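Local coordinates for protein HAD-superfamily hydrolase, subfamily IA, variant 1 (PDB 3KZX) that belongs to the HAD-like hydrolase superfamily and probably hydrolyses 2-phosphoglycolate to glycolate and phosphate, at residues V28-Y33 against F181-S186; A123-K128 against E163-A168; T157-P162 against I187-S192; P200-S205 against I212-N217. One frame throughout, in Å; residues are numbered along the deposited sequence.

Interaction 1 (V28-Y33 against F181-S186)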
loop_
_atom_site.group_PDB
_atom_site.type_symbol
_atom_site.label_atom_id
_atom_site.label_comp_id
_atom_site.label_asym_id
_atom_site.label_seq_id
_atom_site.Cartn_x
_atom_site.Cartn_y
_atom_site.Cartn_z
ATOM N N VAL A 28 -5.463 -12.825 2.156
ATOM C CA VAL A 28 -4.873 -11.834 1.247
ATOM C C VAL A 28 -4.420 -10.656 2.101
ATOM O O VAL A 28 -5.208 -10.035 2.789
ATOM C CB VAL A 28 -5.838 -11.357 0.152
ATOM C CG1 VAL A 28 -5.158 -10.270 -0.772
ATOM C CG2 VAL A 28 -6.336 -12.560 -0.680
ATOM N N ILE A 29 -3.135 -10.350 2.021
ATOM C CA ILE A 29 -2.548 -9.220 2.729
ATOM C C ILE A 29 -2.306 -8.104 1.714
ATOM O O ILE A 29 -1.829 -8.367 0.624
ATOM C CB ILE A 29 -1.226 -9.612 3.441
ATOM C CG1 ILE A 29 -1.455 -10.785 4.411
ATOM C CG2 ILE A 29 -0.667 -8.408 4.241
ATOM C CD1 ILE A 29 -0.185 -11.280 5.069
ATOM N N PHE A 30 -2.618 -6.854 2.102
ATOM C CA PHE A 30 -2.432 -5.684 1.251
ATOM C C PHE A 30 -1.494 -4.694 1.880
ATOM O O PHE A 30 -1.555 -4.478 3.074
ATOM C CB PHE A 30 -3.754 -4.942 1.035
ATOM C CG PHE A 30 -4.770 -5.694 0.219
ATOM C CD1 PHE A 30 -4.823 -5.531 -1.170
ATOM C CD2 PHE A 30 -5.679 -6.558 0.813
ATOM C CE1 PHE A 30 -5.744 -6.198 -1.930
ATOM C CE2 PHE A 30 -6.616 -7.247 0.028
ATOM C CZ PHE A 30 -6.649 -7.055 -1.323
ATOM N N ASP A 31 -0.669 -4.045 1.077
ATOM C CA ASP A 31 -0.032 -2.830 1.531
ATOM C C ASP A 31 -1.016 -1.688 1.324
ATOM O O ASP A 31 -2.008 -1.837 0.583
ATOM C CB ASP A 31 1.234 -2.600 0.713
ATOM C CG ASP A 31 2.226 -1.631 1.396
ATOM O OD1 ASP A 31 1.922 -1.065 2.467
ATOM O OD2 ASP A 31 3.330 -1.480 0.849
ATOM N N TRP A 32 -0.754 -0.554 1.980
ATOM C CA TRP A 32 -1.640 0.581 1.958
ATOM C C TRP A 32 -1.177 1.589 0.871
ATOM O O TRP A 32 -1.710 1.621 -0.243
ATOM C CB TRP A 32 -1.714 1.177 3.386
ATOM C CG TRP A 32 -2.639 2.288 3.575
ATOM C CD1 TRP A 32 -2.307 3.585 3.852
ATOM C CD2 TRP A 32 -4.070 2.257 3.465
ATOM N NE1 TRP A 32 -3.439 4.353 3.938
ATOM C CE2 TRP A 32 -4.534 3.561 3.710
ATOM C CE3 TRP A 32 -4.999 1.251 3.185
ATOM C CZ2 TRP A 32 -5.892 3.889 3.694
ATOM C CZ3 TRP A 32 -6.352 1.583 3.163
ATOM C CH2 TRP A 32 -6.779 2.895 3.416
ATOM N N TYR A 33 -0.135 2.352 1.156
ATOM C CA TYR A 33 0.295 3.388 0.232
ATOM C C TYR A 33 0.851 2.767 -1.063
ATOM O O TYR A 33 1.684 1.895 -1.007
ATOM C CB TYR A 33 1.377 4.268 0.852
ATOM C CG TYR A 33 0.907 5.285 1.884
ATOM C CD1 TYR A 33 -0.307 5.971 1.739
ATOM C CD2 TYR A 33 1.697 5.594 2.953
ATOM C CE1 TYR A 33 -0.710 6.888 2.682
ATOM C CE2 TYR A 33 1.315 6.544 3.901
ATOM C CZ TYR A 33 0.114 7.175 3.774
ATOM O OH TYR A 33 -0.227 8.130 4.715
ATOM N N PHE A 181 -1.488 -14.657 -0.043
ATOM C CA PHE A 181 -1.043 -13.699 -1.073
ATOM C C PHE A 181 -0.747 -12.353 -0.428
ATOM O O PHE A 181 -1.613 -11.800 0.269
ATOM C CB PHE A 181 -2.133 -13.454 -2.144
ATOM C CG PHE A 181 -2.538 -14.678 -2.952
ATOM C CD1 PHE A 181 -1.894 -15.907 -2.823
ATOM C CD2 PHE A 181 -3.518 -14.544 -3.940
ATOM C CE1 PHE A 181 -2.279 -17.009 -3.597
ATOM C CE2 PHE A 181 -3.911 -15.639 -4.727
ATOM C CZ PHE A 181 -3.297 -16.867 -4.553
ATOM N N PHE A 182 0.457 -11.824 -0.631
ATOM C CA PHE A 182 0.784 -10.484 -0.180
ATOM C C PHE A 182 0.876 -9.583 -1.402
ATOM O O PHE A 182 1.871 -9.616 -2.132
ATOM C CB PHE A 182 2.099 -10.446 0.637
ATOM C CG PHE A 182 2.405 -9.082 1.292
ATOM C CD1 PHE A 182 3.535 -8.922 2.061
ATOM C CD2 PHE A 182 1.599 -7.973 1.112
ATOM C CE1 PHE A 182 3.867 -7.709 2.636
ATOM C CE2 PHE A 182 1.924 -6.732 1.718
ATOM C CZ PHE A 182 3.063 -6.634 2.495
ATOM N N ILE A 183 -0.190 -8.796 -1.609
ATOM C CA ILE A 183 -0.277 -7.814 -2.694
ATOM C C ILE A 183 0.371 -6.511 -2.267
ATOM O O ILE A 183 -0.024 -5.877 -1.322
ATOM C CB ILE A 183 -1.719 -7.558 -3.188
ATOM C CG1 ILE A 183 -2.365 -8.861 -3.643
ATOM C CG2 ILE A 183 -1.679 -6.533 -4.372
ATOM C CD1 ILE A 183 -3.924 -8.796 -3.728
ATOM N N GLY A 184 1.446 -6.168 -2.964
ATOM C CA GLY A 184 2.258 -5.024 -2.645
ATOM C C GLY A 184 2.999 -4.509 -3.856
ATOM O O GLY A 184 3.285 -5.236 -4.831
ATOM N N ASP A 185 3.334 -3.238 -3.798
ATOM C CA ASP A 185 3.985 -2.552 -4.912
ATOM C C ASP A 185 5.498 -2.551 -4.836
ATOM O O ASP A 185 6.162 -2.426 -5.874
ATOM C CB ASP A 185 3.524 -1.104 -5.023
ATOM C CG ASP A 185 3.941 -0.293 -3.835
ATOM O OD1 ASP A 185 3.384 -0.539 -2.765
ATOM O OD2 ASP A 185 4.848 0.547 -3.973
ATOM N N SER A 186 6.042 -2.697 -3.639
ATOM C CA SER A 186 7.456 -2.442 -3.398
ATOM C C SER A 186 8.293 -3.695 -3.289
ATOM O O SER A 186 7.807 -4.785 -2.984
ATOM C CB SER A 186 7.648 -1.626 -2.107
ATOM O OG SER A 186 7.270 -2.390 -0.979
#

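Interaction 2 (A123-K128 against E163-A168)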
loop_
_atom_site.group_PDB
_atom_site.type_symbol
_atom_site.label_atom_id
_atom_site.label_comp_id
_atom_site.label_asym_id
_atom_site.label_seq_id
_atom_site.Cartn_x
_atom_site.Cartn_y
_atom_site.Cartn_z
ATOM N N ALA A 123 -5.849 -8.785 5.521
ATOM C CA ALA A 123 -5.093 -7.951 6.433
ATOM C C ALA A 123 -4.363 -6.860 5.697
ATOM O O ALA A 123 -4.219 -6.935 4.467
ATOM C CB ALA A 123 -4.124 -8.797 7.235
ATOM N N ILE A 124 -3.945 -5.830 6.443
ATOM C CA ILE A 124 -3.019 -4.804 5.928
ATOM C C ILE A 124 -1.702 -4.903 6.678
ATOM O O ILE A 124 -1.670 -5.037 7.916
ATOM C CB ILE A 124 -3.609 -3.392 6.036
ATOM C CG1 ILE A 124 -4.697 -3.195 4.951
ATOM C CG2 ILE A 124 -2.541 -2.231 5.919
ATOM C CD1 ILE A 124 -5.639 -2.093 5.293
ATOM N N VAL A 125 -0.621 -4.855 5.914
ATOM C CA VAL A 125 0.726 -4.718 6.466
ATOM C C VAL A 125 1.465 -3.563 5.760
ATOM O O VAL A 125 1.745 -3.647 4.570
ATOM C CB VAL A 125 1.515 -6.017 6.363
ATOM C CG1 VAL A 125 2.963 -5.856 6.899
ATOM C CG2 VAL A 125 0.791 -7.115 7.131
ATOM N N SER A 126 1.770 -2.512 6.540
ATOM C CA SER A 126 2.264 -1.240 6.078
ATOM C C SER A 126 3.360 -0.723 7.003
ATOM O O SER A 126 3.340 -1.020 8.213
ATOM C CB SER A 126 1.107 -0.222 6.069
ATOM O OG SER A 126 1.565 1.075 5.730
ATOM N N ASN A 127 4.297 0.061 6.455
ATOM C CA ASN A 127 5.269 0.793 7.262
ATOM C C ASN A 127 4.782 2.169 7.747
ATOM O O ASN A 127 5.496 2.860 8.472
ATOM C CB ASN A 127 6.621 0.910 6.546
ATOM C CG ASN A 127 7.420 -0.397 6.576
ATOM O OD1 ASN A 127 6.975 -1.435 7.134
ATOM N ND2 ASN A 127 8.625 -0.354 5.966
ATOM N N LYS A 128 3.571 2.550 7.380
ATOM C CA LYS A 128 2.948 3.702 7.992
ATOM C C LYS A 128 2.737 3.467 9.490
ATOM O O LYS A 128 2.418 2.360 9.926
ATOM C CB LYS A 128 1.624 4.036 7.331
ATOM C CG LYS A 128 0.950 5.289 7.839
ATOM C CD LYS A 128 -0.337 5.567 7.086
ATOM C CE LYS A 128 -1.068 6.750 7.633
ATOM N NZ LYS A 128 -0.256 8.004 7.546
ATOM N N GLU A 163 8.646 -10.060 10.045
ATOM C CA GLU A 163 7.921 -9.973 11.311
ATOM C C GLU A 163 6.525 -9.323 11.236
ATOM O O GLU A 163 5.580 -9.855 11.828
ATOM C CB GLU A 163 8.772 -9.259 12.389
ATOM C CG GLU A 163 8.091 -9.184 13.782
ATOM C CD GLU A 163 8.885 -8.363 14.852
ATOM O OE1 GLU A 163 9.997 -7.891 14.612
ATOM O OE2 GLU A 163 8.335 -8.174 15.925
ATOM N N PRO A 164 6.374 -8.182 10.523
ATOM C CA PRO A 164 5.037 -7.584 10.424
ATOM C C PRO A 164 4.011 -8.453 9.697
ATOM O O PRO A 164 2.810 -8.419 10.050
ATOM C CB PRO A 164 5.275 -6.294 9.618
ATOM C CG PRO A 164 6.684 -6.017 9.688
ATOM C CD PRO A 164 7.402 -7.299 9.943
ATOM N N VAL A 165 4.468 -9.214 8.699
ATOM C CA VAL A 165 3.610 -10.146 7.987
ATOM C C VAL A 165 3.210 -11.284 8.910
ATOM O O VAL A 165 2.047 -11.668 8.947
ATOM C CB VAL A 165 4.287 -10.712 6.713
ATOM C CG1 VAL A 165 3.480 -11.876 6.147
ATOM C CG2 VAL A 165 4.482 -9.564 5.666
ATOM N N LEU A 166 4.182 -11.840 9.624
ATOM C CA LEU A 166 3.924 -12.932 10.515
ATOM C C LEU A 166 2.992 -12.486 11.655
ATOM O O LEU A 166 2.196 -13.281 12.138
ATOM C CB LEU A 166 5.228 -13.540 11.049
ATOM C CG LEU A 166 6.124 -14.240 10.003
ATOM C CD1 LEU A 166 7.447 -14.760 10.604
ATOM C CD2 LEU A 166 5.313 -15.336 9.353
ATOM N N ALA A 167 3.088 -11.218 12.064
ATOM C CA ALA A 167 2.223 -10.672 13.077
ATOM C C ALA A 167 0.776 -10.638 12.620
ATOM O O ALA A 167 -0.107 -11.051 13.380
ATOM C CB ALA A 167 2.684 -9.288 13.526
ATOM N N ALA A 168 0.529 -10.143 11.402
ATOM C CA ALA A 168 -0.834 -10.149 10.844
ATOM C C ALA A 168 -1.400 -11.565 10.801
ATOM O O ALA A 168 -2.578 -11.806 11.161
ATOM C CB ALA A 168 -0.843 -9.515 9.427
#

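Interaction 3 (T157-P162 against I187-S192)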
loop_
_atom_site.group_PDB
_atom_site.type_symbol
_atom_site.label_atom_id
_atom_site.label_comp_id
_atom_site.label_asym_id
_atom_site.label_seq_id
_atom_site.Cartn_x
_atom_site.Cartn_y
_atom_site.Cartn_z
ATOM N N THR A 157 9.953 -4.565 14.316
ATOM C CA THR A 157 10.639 -4.259 13.058
ATOM C C THR A 157 9.642 -3.761 11.996
ATOM O O THR A 157 8.428 -3.649 12.243
ATOM C CB THR A 157 11.465 -5.496 12.553
ATOM O OG1 THR A 157 10.581 -6.616 12.389
ATOM C CG2 THR A 157 12.596 -5.864 13.560
ATOM N N ILE A 158 10.161 -3.426 10.834
ATOM C CA ILE A 158 9.328 -2.973 9.698
ATOM C C ILE A 158 9.735 -3.786 8.468
ATOM O O ILE A 158 10.770 -4.440 8.487
ATOM C CB ILE A 158 9.491 -1.435 9.448
ATOM C CG1 ILE A 158 10.957 -1.037 9.312
ATOM C CG2 ILE A 158 8.840 -0.609 10.578
ATOM C CD1 ILE A 158 11.193 0.473 8.913
ATOM N N LYS A 159 8.933 -3.740 7.405
ATOM C CA LYS A 159 9.283 -4.396 6.142
ATOM C C LYS A 159 10.572 -3.743 5.701
ATOM O O LYS A 159 10.752 -2.529 5.927
ATOM C CB LYS A 159 8.163 -4.210 5.100
ATOM C CG LYS A 159 6.813 -4.862 5.519
ATOM C CD LYS A 159 5.685 -4.529 4.517
ATOM C CE LYS A 159 5.370 -3.028 4.455
ATOM N NZ LYS A 159 4.335 -2.719 3.409
ATOM N N PRO A 160 11.491 -4.528 5.111
ATOM C CA PRO A 160 11.338 -5.895 4.554
ATOM C C PRO A 160 11.458 -7.078 5.537
ATOM O O PRO A 160 11.454 -8.230 5.094
ATOM C CB PRO A 160 12.471 -5.974 3.548
ATOM C CG PRO A 160 13.521 -5.130 4.157
ATOM C CD PRO A 160 12.819 -3.976 4.802
ATOM N N SER A 161 11.545 -6.811 6.830
ATOM C CA SER A 161 11.504 -7.900 7.799
ATOM C C SER A 161 10.202 -8.652 7.574
ATOM O O SER A 161 9.174 -8.026 7.286
ATOM C CB SER A 161 11.487 -7.396 9.251
ATOM O OG SER A 161 11.198 -8.477 10.147
ATOM N N PRO A 162 10.231 -9.977 7.757
ATOM C CA PRO A 162 9.002 -10.765 7.736
ATOM C C PRO A 162 8.095 -10.581 8.954
ATOM O O PRO A 162 6.898 -10.914 8.884
ATOM C CB PRO A 162 9.516 -12.199 7.659
ATOM C CG PRO A 162 10.786 -12.153 8.413
ATOM C CD PRO A 162 11.409 -10.835 7.975
ATOM N N ILE A 187 9.595 -3.516 -3.517
ATOM C CA ILE A 187 10.558 -4.577 -3.225
ATOM C C ILE A 187 10.517 -5.017 -1.768
ATOM O O ILE A 187 10.593 -6.208 -1.485
ATOM C CB ILE A 187 12.002 -4.188 -3.620
ATOM C CG1 ILE A 187 12.142 -3.808 -5.115
ATOM C CG2 ILE A 187 12.998 -5.333 -3.222
ATOM C CD1 ILE A 187 11.166 -4.453 -6.068
ATOM N N SER A 188 10.411 -4.083 -0.824
ATOM C CA SER A 188 10.317 -4.472 0.568
ATOM C C SER A 188 9.071 -5.346 0.820
ATOM O O SER A 188 9.119 -6.255 1.645
ATOM C CB SER A 188 10.399 -3.272 1.554
ATOM O OG SER A 188 9.343 -2.368 1.394
ATOM N N ASP A 189 7.963 -5.076 0.130
ATOM C CA ASP A 189 6.785 -5.931 0.282
ATOM C C ASP A 189 7.076 -7.349 -0.214
ATOM O O ASP A 189 6.743 -8.325 0.445
ATOM C CB ASP A 189 5.576 -5.382 -0.491
ATOM C CG ASP A 189 5.028 -4.132 0.112
ATOM O OD1 ASP A 189 5.242 -3.908 1.327
ATOM O OD2 ASP A 189 4.353 -3.356 -0.606
ATOM N N ILE A 190 7.686 -7.433 -1.382
ATOM C CA ILE A 190 8.038 -8.715 -1.988
ATOM C C ILE A 190 8.982 -9.490 -1.101
ATOM O O ILE A 190 8.765 -10.664 -0.844
ATOM C CB ILE A 190 8.629 -8.499 -3.400
ATOM C CG1 ILE A 190 7.554 -7.962 -4.348
ATOM C CG2 ILE A 190 9.245 -9.772 -3.955
ATOM C CD1 ILE A 190 8.116 -7.440 -5.623
ATOM N N GLN A 191 10.030 -8.832 -0.618
ATOM C CA GLN A 191 11.018 -9.490 0.234
ATOM C C GLN A 191 10.378 -9.958 1.575
ATOM O O GLN A 191 10.620 -11.073 2.040
ATOM C CB GLN A 191 12.167 -8.494 0.453
ATOM C CG GLN A 191 13.227 -8.919 1.438
ATOM C CD GLN A 191 14.258 -9.837 0.847
ATOM O OE1 GLN A 191 14.994 -10.490 1.585
ATOM N NE2 GLN A 191 14.330 -9.893 -0.474
ATOM N N SER A 192 9.554 -9.116 2.191
ATOM C CA SER A 192 8.887 -9.473 3.435
ATOM C C SER A 192 8.031 -10.729 3.214
ATOM O O SER A 192 8.056 -11.693 4.018
ATOM C CB SER A 192 8.063 -8.269 3.901
ATOM O OG SER A 192 7.354 -8.505 5.097
#

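Interaction 4 (P200-S205 against I212-N217)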
loop_
_atom_site.group_PDB
_atom_site.type_symbol
_atom_site.label_atom_id
_atom_site.label_comp_id
_atom_site.label_asym_id
_atom_site.label_seq_id
_atom_site.Cartn_x
_atom_site.Cartn_y
_atom_site.Cartn_z
ATOM N N PRO A 200 4.300 -13.473 -2.773
ATOM C CA PRO A 200 4.171 -12.097 -3.219
ATOM C C PRO A 200 3.407 -11.977 -4.522
ATOM O O PRO A 200 3.591 -12.793 -5.412
ATOM C CB PRO A 200 5.618 -11.671 -3.405
ATOM C CG PRO A 200 6.327 -12.925 -3.821
ATOM C CD PRO A 200 5.590 -14.067 -3.139
ATOM N N ILE A 201 2.549 -10.975 -4.623
ATOM C CA ILE A 201 1.984 -10.531 -5.904
ATOM C C ILE A 201 2.336 -9.031 -6.056
ATOM O O ILE A 201 1.952 -8.211 -5.225
ATOM C CB ILE A 201 0.474 -10.751 -5.955
ATOM C CG1 ILE A 201 0.162 -12.223 -5.709
ATOM C CG2 ILE A 201 -0.083 -10.304 -7.319
ATOM C CD1 ILE A 201 -1.332 -12.568 -5.811
ATOM N N LYS A 202 3.119 -8.695 -7.080
ATOM C CA LYS A 202 3.517 -7.307 -7.316
ATOM C C LYS A 202 2.388 -6.556 -7.994
ATOM O O LYS A 202 1.858 -6.998 -9.047
ATOM C CB LYS A 202 4.789 -7.212 -8.152
ATOM C CG LYS A 202 5.321 -5.764 -8.348
ATOM C CD LYS A 202 6.543 -5.718 -9.231
ATOM C CE LYS A 202 6.229 -5.422 -10.729
ATOM N NZ LYS A 202 5.850 -3.975 -11.025
ATOM N N TYR A 203 2.029 -5.427 -7.389
ATOM C CA TYR A 203 1.026 -4.513 -7.916
ATOM C C TYR A 203 1.726 -3.293 -8.524
ATOM O O TYR A 203 2.632 -2.702 -7.921
ATOM C CB TYR A 203 0.115 -4.051 -6.763
ATOM C CG TYR A 203 -0.882 -3.018 -7.177
ATOM C CD1 TYR A 203 -2.103 -3.399 -7.762
ATOM C CD2 TYR A 203 -0.614 -1.677 -7.021
ATOM C CE1 TYR A 203 -3.028 -2.462 -8.170
ATOM C CE2 TYR A 203 -1.529 -0.698 -7.447
ATOM C CZ TYR A 203 -2.741 -1.105 -8.013
ATOM O OH TYR A 203 -3.663 -0.163 -8.417
ATOM N N GLY A 204 1.297 -2.890 -9.703
ATOM C CA GLY A 204 1.689 -1.578 -10.222
ATOM C C GLY A 204 2.766 -1.719 -11.261
ATOM O O GLY A 204 2.723 -2.653 -12.060
ATOM N N SER A 205 3.721 -0.782 -11.269
ATOM C CA SER A 205 4.957 -0.918 -12.080
ATOM C C SER A 205 6.194 -0.706 -11.217
ATOM O O SER A 205 7.251 -1.301 -11.493
ATOM C CB SER A 205 4.948 0.023 -13.297
ATOM O OG SER A 205 3.881 -0.324 -14.171
ATOM N N ILE A 212 7.990 -13.373 -10.409
ATOM C CA ILE A 212 6.942 -13.102 -9.418
ATOM C C ILE A 212 5.651 -12.702 -10.136
ATOM O O ILE A 212 5.695 -12.007 -11.140
ATOM C CB ILE A 212 7.485 -12.024 -8.443
ATOM C CG1 ILE A 212 8.385 -12.706 -7.394
ATOM C CG2 ILE A 212 6.429 -11.233 -7.729
ATOM C CD1 ILE A 212 9.287 -11.746 -6.731
ATOM N N LEU A 213 4.519 -13.193 -9.649
ATOM C CA LEU A 213 3.221 -12.804 -10.212
ATOM C C LEU A 213 3.124 -11.291 -10.139
ATOM O O LEU A 213 3.426 -10.713 -9.092
ATOM C CB LEU A 213 2.052 -13.398 -9.416
ATOM C CG LEU A 213 1.452 -14.726 -9.774
ATOM C CD1 LEU A 213 0.389 -15.097 -8.707
ATOM C CD2 LEU A 213 0.867 -14.693 -11.189
ATOM N N SER A 214 2.683 -10.666 -11.233
ATOM C CA SER A 214 2.592 -9.208 -11.338
ATOM C C SER A 214 1.301 -8.819 -12.046
ATOM O O SER A 214 0.969 -9.395 -13.069
ATOM C CB SER A 214 3.760 -8.672 -12.170
ATOM O OG SER A 214 4.975 -9.013 -11.529
ATOM N N PHE A 215 0.620 -7.819 -11.509
ATOM C CA PHE A 215 -0.572 -7.242 -12.114
ATOM C C PHE A 215 -0.508 -5.729 -12.011
ATOM O O PHE A 215 0.076 -5.195 -11.059
ATOM C CB PHE A 215 -1.827 -7.733 -11.390
ATOM C CG PHE A 215 -2.078 -9.198 -11.548
ATOM C CD1 PHE A 215 -2.730 -9.687 -12.676
ATOM C CD2 PHE A 215 -1.676 -10.096 -10.559
ATOM C CE1 PHE A 215 -2.972 -11.049 -12.797
ATOM C CE2 PHE A 215 -1.903 -11.431 -10.686
ATOM C CZ PHE A 215 -2.573 -11.915 -11.775
ATOM N N LYS A 216 -1.120 -5.053 -12.981
ATOM C CA LYS A 216 -1.066 -3.605 -13.094
ATOM C C LYS A 216 -2.290 -2.917 -12.437
ATOM O O LYS A 216 -2.260 -1.734 -12.113
ATOM C CB LYS A 216 -0.934 -3.205 -14.557
ATOM C CG LYS A 216 0.403 -3.595 -15.151
ATOM C CD LYS A 216 0.518 -3.163 -16.592
ATOM C CE LYS A 216 1.945 -3.412 -17.119
ATOM N NZ LYS A 216 1.952 -3.414 -18.631
ATOM N N ASN A 217 -3.343 -3.677 -12.186
ATOM C CA ASN A 217 -4.543 -3.098 -11.600
ATOM C C ASN A 217 -5.340 -4.122 -10.824
ATOM O O ASN A 217 -5.143 -5.322 -10.990
ATOM C CB ASN A 217 -5.381 -2.456 -12.693
ATOM C CG ASN A 217 -5.883 -3.474 -13.675
ATOM O OD1 ASN A 217 -6.669 -4.321 -13.311
ATOM N ND2 ASN A 217 -5.395 -3.423 -14.909
HETATM O O HOH W 1 4.606 -14.751 -7.119
HETATM O O HOH W 2 3.215 -5.200 -11.428
#

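Interaction 1 (V28-Y33 against F181-S186)
The CD1 methyl of I183 lodges between two side chains of the opposing strand, 3.5 Å from CG1 of V28 and 3.6 Å from CE1 of F30. V28 meets the isoleucine at a slant, whereas F30 runs beside it and points the same way; beyond them L111, L112 and L115 of helix 108-117 cover the F30 ring. On the other face of the sheet, I29 lays its CG2 over one face of the F182 ring, a CH-pi contact 4.2 Å from the centroid and 23° off the normal. With CG anti to the backbone N (chi1 -173°), the F182 ring ends up beside the partner strand, and its edge reaches D31, with CE2 3.8 Å from that residue's N. Between these layers the strands run parallel at the middle of the HAD core sheet, joined by I29 N to F181 O (2.7 Å), I183 N to I29 O (2.8 Å) and D31 N to I183 O (3.1 Å). D31 stands at the position of the aspartate of the first HAD motif, and D185 belongs to the motif IV loop. Their carboxylates lie close, OD2 of D31 being 3.7 Å from OD1 of D185 with the planes 26° apart. NZ of K159 forms a salt bridge to OD2 of D31, while OD1 of D31 takes the N-H of W32 from above the carboxylate plane.

Interaction 2 (A123-K128 against E163-A168)
V125 carries most of this buried contact, using both of its methyls against helix 163-168. The apolar touches come first. CG1 lies 3.6 Å from CB of P164, the two side chains crossing at about a right angle, and also comes within 4.2 Å of CG2 of V165. CG2 instead settles against A168, 3.7 Å from its CB. With chi1 at 178°, CG1 is opposite the backbone N, and the two methyls spread across successive turns of the helix. Two residues earlier on the strand, A123 adds a methyl-to-methyl touch, its CB 4.0 Å from CB of A168. The helix runs nearly antiparallel to the strand, at 161° and with axes 8.5 Å apart, as expected of the helix in a beta-alpha-beta crossover of this Rossmann-like core.

No polar bond joins strand and helix; those nearby go to other parts. OG of S126 accepts from N of K128 at 3.0 Å, an ST turn where the chain leaves the sheet, and V125 O receives NZ of K159. Since apolar side chains make up the contact, it depends on close fit, and small residues, A123 and A168, let the helix lie close over the sheet.

Interaction 3 (T157-P162 against I187-S192)
S192, P160 and K159 bury the most surface here. OG of S192, held opposite its backbone N (chi1 179°), donates to the carbonyl O of S161 at 2.9 Å, arriving 38° above the carbonyl plane; the same OG rests 3.7 Å from CG of K159. P160 follows a cis peptide bond and spreads its ring along the helix: CB is 3.9 Å from CB of S188 and 3.7 Å from CG of Q191. A CA-H contact runs from S192 CA to P160 O at 3.3 Å. K159 runs alongside the first turn of the helix with a chain bent at chi3 (-63°), which brings NZ to OD1 of D189. That salt bridge is short, 2.6 Å, and uses the syn lone pair of the carboxylate; with its bonds to D31 and V125, NZ has three oxygen partners. A lysine leading into a proline matches HAD motif III, and D189 lies in motif IV. The loop holding K159 comes off strand 148-152 and leads into helix 163-172, where V165 touches S192; helix 187-195 is the one that follows strand 180-184, whose F182 packs under both K159 and D189.

Interaction 4 (P200-S205 against I212-N217)
I201 and F215 meet in the tight part of this contact, with CG2 of the isoleucine at the edge of the phenyl ring, in its plane and 3.6 Å from CD2. I201 also lies alongside L213, both pointing the same way. Helix 218-229 covers this face: F224 touches L213 and F215, and F218 stacks on the ring of Y203, whose CE1 sits 3.8 Å from CA of N217. K202 and G204 tie the backbones together: K202 N to L213 O, F215 N to K202 O and G204 N to F215 O, each 2.9 Å. The bonds attach 213-215 to 199-203 as an outermost strand of the parallel HAD core sheet. On the other side of the sheet, the face of K202 and S214 is looser: OG of S214 is 3.8 Å from CB of K202 and donates to I212 O, two residues back in its own segment. The lysine chain bends at chi3 (95°) and chi4, curling NZ back to a weak bond with S205 O and another with a water 2.7 Å from G204 O. At the P200 end a water donates to P200 O (2.8 Å) and accepts from L213 N (3.0 Å), and P200 and I212 merely graze.

Three of the contacts build on the same six-stranded parallel sheet, ordered 148-152, 121-126, 27-30, 180-184, 199-203, 213-215. Interaction 1 joins interaction 2 through F30 N to A123 O (2.9 Å), and interaction 4 through G184 O to Y203 N (2.9 Å); the centres of interactions 2 and 4 are about 18 Å apart. At the C-terminal ends of the strands, where HAD active sites lie, NZ of K159 in interaction 3 lies 3.0 Å from both OD2 of D31 and O of V125. With S126 as the probable motif II residue, the four HAD motif positions gather there, consistent with a phosphatase site. Interactions 3 and 4 touch at I190 CG2 and I212 CD1 (3.4 Å).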